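Local coordinates for protein glutathione S-transferase (Legionella pneumophila subsp. pneumophila str. Philadelphia 1, PDB 3NIV) that probably acts as a zeta-class glutathione transferase with maleylacetoacetate isomerase activity, at residues A144-L149 with Y188-E193; W133-L138 with F181-A186. All coordinates share one frame; numbering follows the deposited sequence.

Both contacts lie in the helical C-terminal domain and both begin on helix 127-149. Along the chain, residues 133-138 come first and 144-149 follow near the end of that helix. The chain then runs through a loop and helix 166-180 to 181-186, where interaction 2 closes on the first of these segments, and next to 188-193, where interaction 1 closes on the second. The two closures therefore cross rather than nest. Interaction 2 joins the helix to the loop that leaves helix 166-180, and interaction 1 joins it to the start of helix 189-198. They meet where Tyr188 packs on Phe183 and Asn192 ND2 probably bonds to Met185 O.

Interaction 1: A144-L149 with Y188-E193; sequences AFEEKL and YPIINE
The carboxylate of Glu146 has backbone N-H groups at its two oxygens, while the CB of the same residue touches the edge of the Tyr188 ring, near its plane, 4.0 Å from CD1. Against a third flat group, the ring of Phe145, Ile191 CD1 leans obliquely. Here a glutamate from one helix accepts hydrogen bonds from two amides in the first turn of another, within the helical C-terminal domain of the glutathione transferase fold. Tyr188 is the N-cap residue of helix 189-198, and the segments of the two helices cross at 89°. The first turn of a helix has amides with no earlier carbonyl to bond, and a two-oxygen acid suits them: Ile190 N donates to Glu146 OE2 at 2.8 Å and Ile191 N to Glu146 OE1 at 3.0 Å. Both bonds are somewhat bent and both use syn lone pairs, so the pair grips the carboxylate at two points and limits its rotation. The positive end of the helix dipole would favour the ionised acid. Glu146 CG lies anti to its backbone N (chi1 180°), and a bend at chi2, 96°, places CD. Proline suits the first helical position, having no N-H to satisfy; Pro189 CD rests 3.1 Å from Glu146 OE2.

Beyond the acid the packing is aliphatic, and isoleucine suits it: the long arm of Ile191 meets Phe145 with CD1 and Leu149 with CG1. The Tyr188 hydroxyl bonds to Asp143, one turn back on helix 127-149. Phe145 also packs on Met99 and Val103 of helix 90-106. Leu149, whose fork can face both isoleucines, runs antiparallel past Ile190, CG to CG2 at 3.7 Å. It lies nearly perpendicular to Ile191, and Leu149 CD2 presses tightly on Ile191 CG1, 3.4 Å away.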
loop_
_atom_site.group_PDB
_atom_site.type_symbol
_atom_site.label_atom_id
_atom_site.label_comp_id
_atom_site.label_asym_id
_atom_site.label_seq_id
_atom_site.Cartn_x
_atom_site.Cartn_y
_atom_site.Cartn_z
ATOM N N ALA A 144 -4.711 13.122 -8.292
ATOM C CA ALA A 144 -5.624 11.988 -8.211
ATOM C C ALA A 144 -6.470 12.084 -6.953
ATOM O O ALA A 144 -7.675 11.848 -6.977
ATOM C CB ALA A 144 -4.862 10.675 -8.255
ATOM N N PHE A 145 -5.836 12.453 -5.851
ATOM C CA PHE A 145 -6.541 12.545 -4.583
ATOM C C PHE A 145 -7.637 13.625 -4.574
ATOM O O PHE A 145 -8.728 13.409 -4.056
ATOM C CB PHE A 145 -5.536 12.801 -3.468
ATOM C CG PHE A 145 -6.043 12.463 -2.106
ATOM C CD1 PHE A 145 -6.870 13.339 -1.422
ATOM C CD2 PHE A 145 -5.676 11.283 -1.498
ATOM C CE1 PHE A 145 -7.334 13.029 -0.156
ATOM C CE2 PHE A 145 -6.128 10.964 -0.241
ATOM C CZ PHE A 145 -6.960 11.847 0.435
ATOM N N GLU A 146 -7.341 14.787 -5.139
ATOM C CA GLU A 146 -8.279 15.900 -5.102
ATOM C C GLU A 146 -9.427 15.598 -6.047
ATOM O O GLU A 146 -10.575 15.992 -5.819
ATOM C CB GLU A 146 -7.590 17.200 -5.492
ATOM C CG GLU A 146 -8.513 18.419 -5.480
ATOM C CD GLU A 146 -8.450 19.234 -4.194
ATOM O OE1 GLU A 146 -7.812 18.792 -3.215
ATOM O OE2 GLU A 146 -9.051 20.339 -4.174
ATOM N N GLU A 147 -9.088 14.888 -7.113
ATOM C CA GLU A 147 -10.055 14.328 -8.039
ATOM C C GLU A 147 -11.187 13.591 -7.334
ATOM O O GLU A 147 -12.346 14.000 -7.390
ATOM C CB GLU A 147 -9.333 13.353 -8.967
ATOM C CG GLU A 147 -9.284 13.792 -10.398
ATOM C CD GLU A 147 -10.591 13.515 -11.092
ATOM O OE1 GLU A 147 -11.107 14.422 -11.775
ATOM O OE2 GLU A 147 -11.114 12.392 -10.935
ATOM N N LYS A 148 -10.851 12.484 -6.688
ATOM C CA LYS A 148 -11.872 11.647 -6.078
ATOM C C LYS A 148 -12.513 12.420 -4.932
ATOM O O LYS A 148 -13.677 12.223 -4.591
ATOM C CB LYS A 148 -11.264 10.329 -5.608
ATOM C CG LYS A 148 -10.611 9.536 -6.743
ATOM C CD LYS A 148 -9.688 8.432 -6.222
ATOM C CE LYS A 148 -10.346 7.057 -6.238
ATOM N NZ LYS A 148 -10.348 6.427 -7.597
ATOM N N LEU A 149 -11.736 13.327 -4.360
ATOM C CA LEU A 149 -12.205 14.183 -3.288
ATOM C C LEU A 149 -13.433 14.949 -3.778
ATOM O O LEU A 149 -14.443 15.079 -3.068
ATOM C CB LEU A 149 -11.089 15.157 -2.926
ATOM C CG LEU A 149 -10.813 15.484 -1.468
ATOM C CD1 LEU A 149 -10.931 14.284 -0.562
ATOM C CD2 LEU A 149 -9.428 16.098 -1.372
ATOM N N TYR A 188 -4.826 22.490 -4.992
ATOM C CA TYR A 188 -5.586 21.512 -4.226
ATOM C C TYR A 188 -6.388 22.103 -3.065
ATOM O O TYR A 188 -6.101 21.816 -1.899
ATOM C CB TYR A 188 -4.630 20.439 -3.714
ATOM C CG TYR A 188 -3.691 19.955 -4.790
ATOM C CD1 TYR A 188 -4.167 19.222 -5.862
ATOM C CD2 TYR A 188 -2.330 20.250 -4.746
ATOM C CE1 TYR A 188 -3.323 18.784 -6.856
ATOM C CE2 TYR A 188 -1.473 19.808 -5.732
ATOM C CZ TYR A 188 -1.979 19.073 -6.787
ATOM O OH TYR A 188 -1.151 18.637 -7.790
ATOM N N PRO A 189 -7.415 22.910 -3.384
ATOM C CA PRO A 189 -8.210 23.648 -2.394
ATOM C C PRO A 189 -8.874 22.749 -1.346
ATOM O O PRO A 189 -8.791 23.045 -0.153
ATOM C CB PRO A 189 -9.291 24.324 -3.242
ATOM C CG PRO A 189 -8.784 24.289 -4.640
ATOM C CD PRO A 189 -7.908 23.111 -4.758
ATOM N N ILE A 190 -9.529 21.675 -1.785
ATOM C CA ILE A 190 -10.241 20.811 -0.847
ATOM C C ILE A 190 -9.254 20.182 0.113
ATOM O O ILE A 190 -9.498 20.098 1.321
ATOM C CB ILE A 190 -11.022 19.692 -1.547
ATOM C CG1 ILE A 190 -11.963 20.254 -2.610
ATOM C CG2 ILE A 190 -11.795 18.874 -0.523
ATOM C CD1 ILE A 190 -12.822 19.178 -3.276
ATOM N N ILE A 191 -8.128 19.749 -0.439
ATOM C CA ILE A 191 -7.061 19.176 0.366
ATOM C C ILE A 191 -6.497 20.200 1.344
ATOM O O ILE A 191 -6.319 19.916 2.533
ATOM C CB ILE A 191 -5.925 18.634 -0.521
ATOM C CG1 ILE A 191 -6.270 17.208 -0.980
ATOM C CG2 ILE A 191 -4.609 18.666 0.239
ATOM C CD1 ILE A 191 -5.460 16.705 -2.181
ATOM N N ASN A 192 -6.214 21.390 0.832
ATOM C CA ASN A 192 -5.730 22.482 1.668
ATOM C C ASN A 192 -6.687 22.780 2.829
ATOM O O ASN A 192 -6.242 23.040 3.946
ATOM C CB ASN A 192 -5.440 23.735 0.824
ATOM C CG ASN A 192 -4.227 23.554 -0.079
ATOM O OD1 ASN A 192 -3.379 22.699 0.187
ATOM N ND2 ASN A 192 -4.136 24.347 -1.144
ATOM N N GLU A 193 -7.993 22.709 2.567
ATOM C CA GLU A 193 -9.001 22.913 3.608
ATOM C C GLU A 193 -8.987 21.805 4.643
ATOM O O GLU A 193 -9.019 22.082 5.847
ATOM C CB GLU A 193 -10.400 22.968 3.009
ATOM C CG GLU A 193 -10.650 24.112 2.069
ATOM C CD GLU A 193 -11.955 23.945 1.313
ATOM O OE1 GLU A 193 -12.576 22.859 1.420
ATOM O OE2 GLU A 193 -12.358 24.898 0.608
#

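Interaction 2: W133-L138 with F181-A186; sequences WYHHWL and FHFDMA
His135 and Phe181 share the one hydrogen bond across this contact: His135 NE2 donates almost straight to Phe181 O. The acceptor lies in the imidazole plane, whereas NE2 is tilted out of the plane of the carbonyl. The modelled separation, 2.5 Å, is so short that its exact value is doubtful. Histidine suits the place because it brings an N-H to a backbone oxygen while offering a flat ring to the next residues.

The peptide groups here belong to the close of helix 166-180, which ends in a Schellman motif. His182, with positive phi, is its C-prime residue; Phe183 N bonds back to Ala178 O and His182 N to His179 O. The turn sends the chain back along helix 127-149, with Phe181 and Phe183 both directed at it.

Two ring pairs follow, of different kinds. Tyr134 and Phe181, flat rings suited to lying face on face, form a stack with centroids 3.7 Å apart and planes at 14°, Phe181 CG over the centre of the Tyr134 ring. The Tyr134 hydroxyl oxygen lies 3.4 Å from Phe181 CE1. Phe183 instead meets His135 edge to face, planes at 79°; its CD1 comes 3.8 Å from His135 CG. Phe183 CG, anti to the backbone N (chi1 175°), starts that ring from the side of the imidazole where CB makes a CH-pi contact, nearer the margin than the centre.

The remaining interactions are CH-pi and apolar packing. Leucine offers aliphatic hydrogens to a ring face: Leu138 CB stands almost exactly above the centre of the Phe183 ring, 3.9 Å from its centroid. Phe183 also packs on Lys139 and Phe142 of helix 127-149, and Tyr134 touches Leu116 of helix 113-123 and Asn177 of helix 166-180.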
loop_
_atom_site.group_PDB
_atom_site.type_symbol
_atom_site.label_atom_id
_atom_site.label_comp_id
_atom_site.label_asym_id
_atom_site.label_seq_id
_atom_site.Cartn_x
_atom_site.Cartn_y
_atom_site.Cartn_z
ATOM N N TRP A 133 11.948 15.290 -9.166
ATOM C CA TRP A 133 11.416 13.957 -8.938
ATOM C C TRP A 133 10.360 14.015 -7.843
ATOM O O TRP A 133 9.197 13.630 -8.043
ATOM C CB TRP A 133 12.569 13.027 -8.525
ATOM C CG TRP A 133 12.206 11.645 -8.018
ATOM C CD1 TRP A 133 11.915 11.291 -6.735
ATOM C CD2 TRP A 133 12.170 10.429 -8.785
ATOM N NE1 TRP A 133 11.677 9.933 -6.656
ATOM C CE2 TRP A 133 11.835 9.384 -7.900
ATOM C CE3 TRP A 133 12.390 10.125 -10.133
ATOM C CZ2 TRP A 133 11.704 8.060 -8.319
ATOM C CZ3 TRP A 133 12.258 8.809 -10.551
ATOM C CH2 TRP A 133 11.915 7.791 -9.643
ATOM N N TYR A 134 10.782 14.507 -6.687
ATOM C CA TYR A 134 9.954 14.519 -5.496
ATOM C C TYR A 134 8.642 15.262 -5.735
ATOM O O TYR A 134 7.571 14.819 -5.308
ATOM C CB TYR A 134 10.726 15.155 -4.352
ATOM C CG TYR A 134 10.151 14.861 -3.000
ATOM C CD1 TYR A 134 8.898 15.336 -2.641
ATOM C CD2 TYR A 134 10.865 14.128 -2.073
ATOM C CE1 TYR A 134 8.366 15.072 -1.395
ATOM C CE2 TYR A 134 10.345 13.867 -0.821
ATOM C CZ TYR A 134 9.092 14.336 -0.489
ATOM O OH TYR A 134 8.563 14.065 0.748
ATOM N N HIS A 135 8.736 16.385 -6.436
ATOM C CA HIS A 135 7.576 17.218 -6.726
ATOM C C HIS A 135 6.683 16.559 -7.769
ATOM O O HIS A 135 5.461 16.769 -7.795
ATOM C CB HIS A 135 8.035 18.602 -7.206
ATOM C CG HIS A 135 8.413 19.536 -6.094
ATOM N ND1 HIS A 135 8.513 20.902 -6.267
ATOM C CD2 HIS A 135 8.689 19.302 -4.789
ATOM C CE1 HIS A 135 8.852 21.466 -5.123
ATOM N NE2 HIS A 135 8.965 20.521 -4.209
ATOM N N HIS A 136 7.300 15.760 -8.634
ATOM C CA HIS A 136 6.554 15.059 -9.674
ATOM C C HIS A 136 5.505 14.106 -9.102
ATOM O O HIS A 136 4.371 14.065 -9.565
ATOM C CB HIS A 136 7.493 14.283 -10.593
ATOM C CG HIS A 136 6.772 13.410 -11.566
ATOM N ND1 HIS A 136 5.832 13.902 -12.446
ATOM C CD2 HIS A 136 6.831 12.075 -11.785
ATOM C CE1 HIS A 136 5.347 12.910 -13.169
ATOM N NE2 HIS A 136 5.938 11.792 -12.789
ATOM N N TRP A 137 5.888 13.340 -8.089
ATOM C CA TRP A 137 4.970 12.362 -7.531
ATOM C C TRP A 137 3.970 13.058 -6.634
ATOM O O TRP A 137 2.851 12.571 -6.451
ATOM C CB TRP A 137 5.712 11.227 -6.813
ATOM C CG TRP A 137 6.732 10.592 -7.698
ATOM C CD1 TRP A 137 8.071 10.554 -7.497
ATOM C CD2 TRP A 137 6.496 9.943 -8.953
ATOM N NE1 TRP A 137 8.687 9.913 -8.530
ATOM C CE2 TRP A 137 7.749 9.528 -9.443
ATOM C CE3 TRP A 137 5.347 9.662 -9.703
ATOM C CZ2 TRP A 137 7.892 8.846 -10.645
ATOM C CZ3 TRP A 137 5.486 8.994 -10.898
ATOM C CH2 TRP A 137 6.751 8.594 -11.362
ATOM N N LEU A 138 4.357 14.209 -6.091
ATOM C CA LEU A 138 3.396 14.994 -5.321
ATOM C C LEU A 138 2.252 15.454 -6.227
ATOM O O LEU A 138 1.080 15.260 -5.900
ATOM C CB LEU A 138 4.059 16.155 -4.582
ATOM C CG LEU A 138 4.625 15.744 -3.218
ATOM C CD1 LEU A 138 3.553 15.255 -2.274
ATOM C CD2 LEU A 138 5.614 14.646 -3.388
ATOM N N PHE A 181 9.106 20.004 1.455
ATOM C CA PHE A 181 9.877 20.033 0.220
ATOM C C PHE A 181 9.383 21.167 -0.641
ATOM O O PHE A 181 9.630 21.215 -1.852
ATOM C CB PHE A 181 9.787 18.695 -0.505
ATOM C CG PHE A 181 10.653 17.641 0.105
ATOM C CD1 PHE A 181 10.267 17.000 1.275
ATOM C CD2 PHE A 181 11.877 17.318 -0.463
ATOM C CE1 PHE A 181 11.080 16.031 1.865
ATOM C CE2 PHE A 181 12.701 16.354 0.116
ATOM C CZ PHE A 181 12.301 15.708 1.287
ATOM N N HIS A 182 8.692 22.085 0.033
ATOM C CA HIS A 182 8.127 23.302 -0.549
ATOM C C HIS A 182 7.465 23.131 -1.915
ATOM O O HIS A 182 7.722 23.875 -2.854
ATOM C CB HIS A 182 9.130 24.463 -0.532
ATOM C CG HIS A 182 10.529 24.062 -0.862
ATOM N ND1 HIS A 182 11.035 24.117 -2.142
ATOM C CD2 HIS A 182 11.532 23.599 -0.077
ATOM C CE1 HIS A 182 12.291 23.703 -2.132
ATOM N NE2 HIS A 182 12.617 23.383 -0.892
ATOM N N PHE A 183 6.596 22.137 -1.996
ATOM C CA PHE A 183 5.735 21.972 -3.143
ATOM C C PHE A 183 4.560 22.920 -2.935
ATOM O O PHE A 183 4.082 23.082 -1.817
ATOM C CB PHE A 183 5.274 20.514 -3.203
ATOM C CG PHE A 183 4.280 20.224 -4.288
ATOM C CD1 PHE A 183 4.693 20.054 -5.604
ATOM C CD2 PHE A 183 2.933 20.082 -3.987
ATOM C CE1 PHE A 183 3.774 19.754 -6.606
ATOM C CE2 PHE A 183 2.010 19.787 -4.985
ATOM C CZ PHE A 183 2.432 19.627 -6.297
ATOM N N ASP A 184 4.092 23.550 -4.004
ATOM C CA ASP A 184 3.024 24.533 -3.877
ATOM C C ASP A 184 1.660 23.889 -3.994
ATOM O O ASP A 184 1.333 23.322 -5.024
ATOM C CB ASP A 184 3.160 25.630 -4.935
ATOM C CG ASP A 184 2.062 26.678 -4.829
ATOM O OD1 ASP A 184 1.665 27.012 -3.690
ATOM O OD2 ASP A 184 1.591 27.165 -5.880
HETATM N N MSE A 185 0.857 24.027 -2.945
HETATM C CA MSE A 185 -0.437 23.350 -2.842
HETATM C C MSE A 185 -1.610 24.078 -3.496
HETATM O O MSE A 185 -2.743 23.601 -3.441
HETATM C CB MSE A 185 -0.774 23.080 -1.372
HETATM C CG MSE A 185 0.133 22.055 -0.712
HETATM SE SE MSE A 185 0.104 20.288 -1.590
HETATM C CE MSE A 185 -1.679 19.703 -1.039
ATOM N N ALA A 186 -1.348 25.225 -4.112
ATOM C CA ALA A 186 -2.419 26.058 -4.675
ATOM C C ALA A 186 -3.494 25.275 -5.445
ATOM O O ALA A 186 -4.678 25.607 -5.395
ATOM C CB ALA A 186 -1.823 27.143 -5.558
#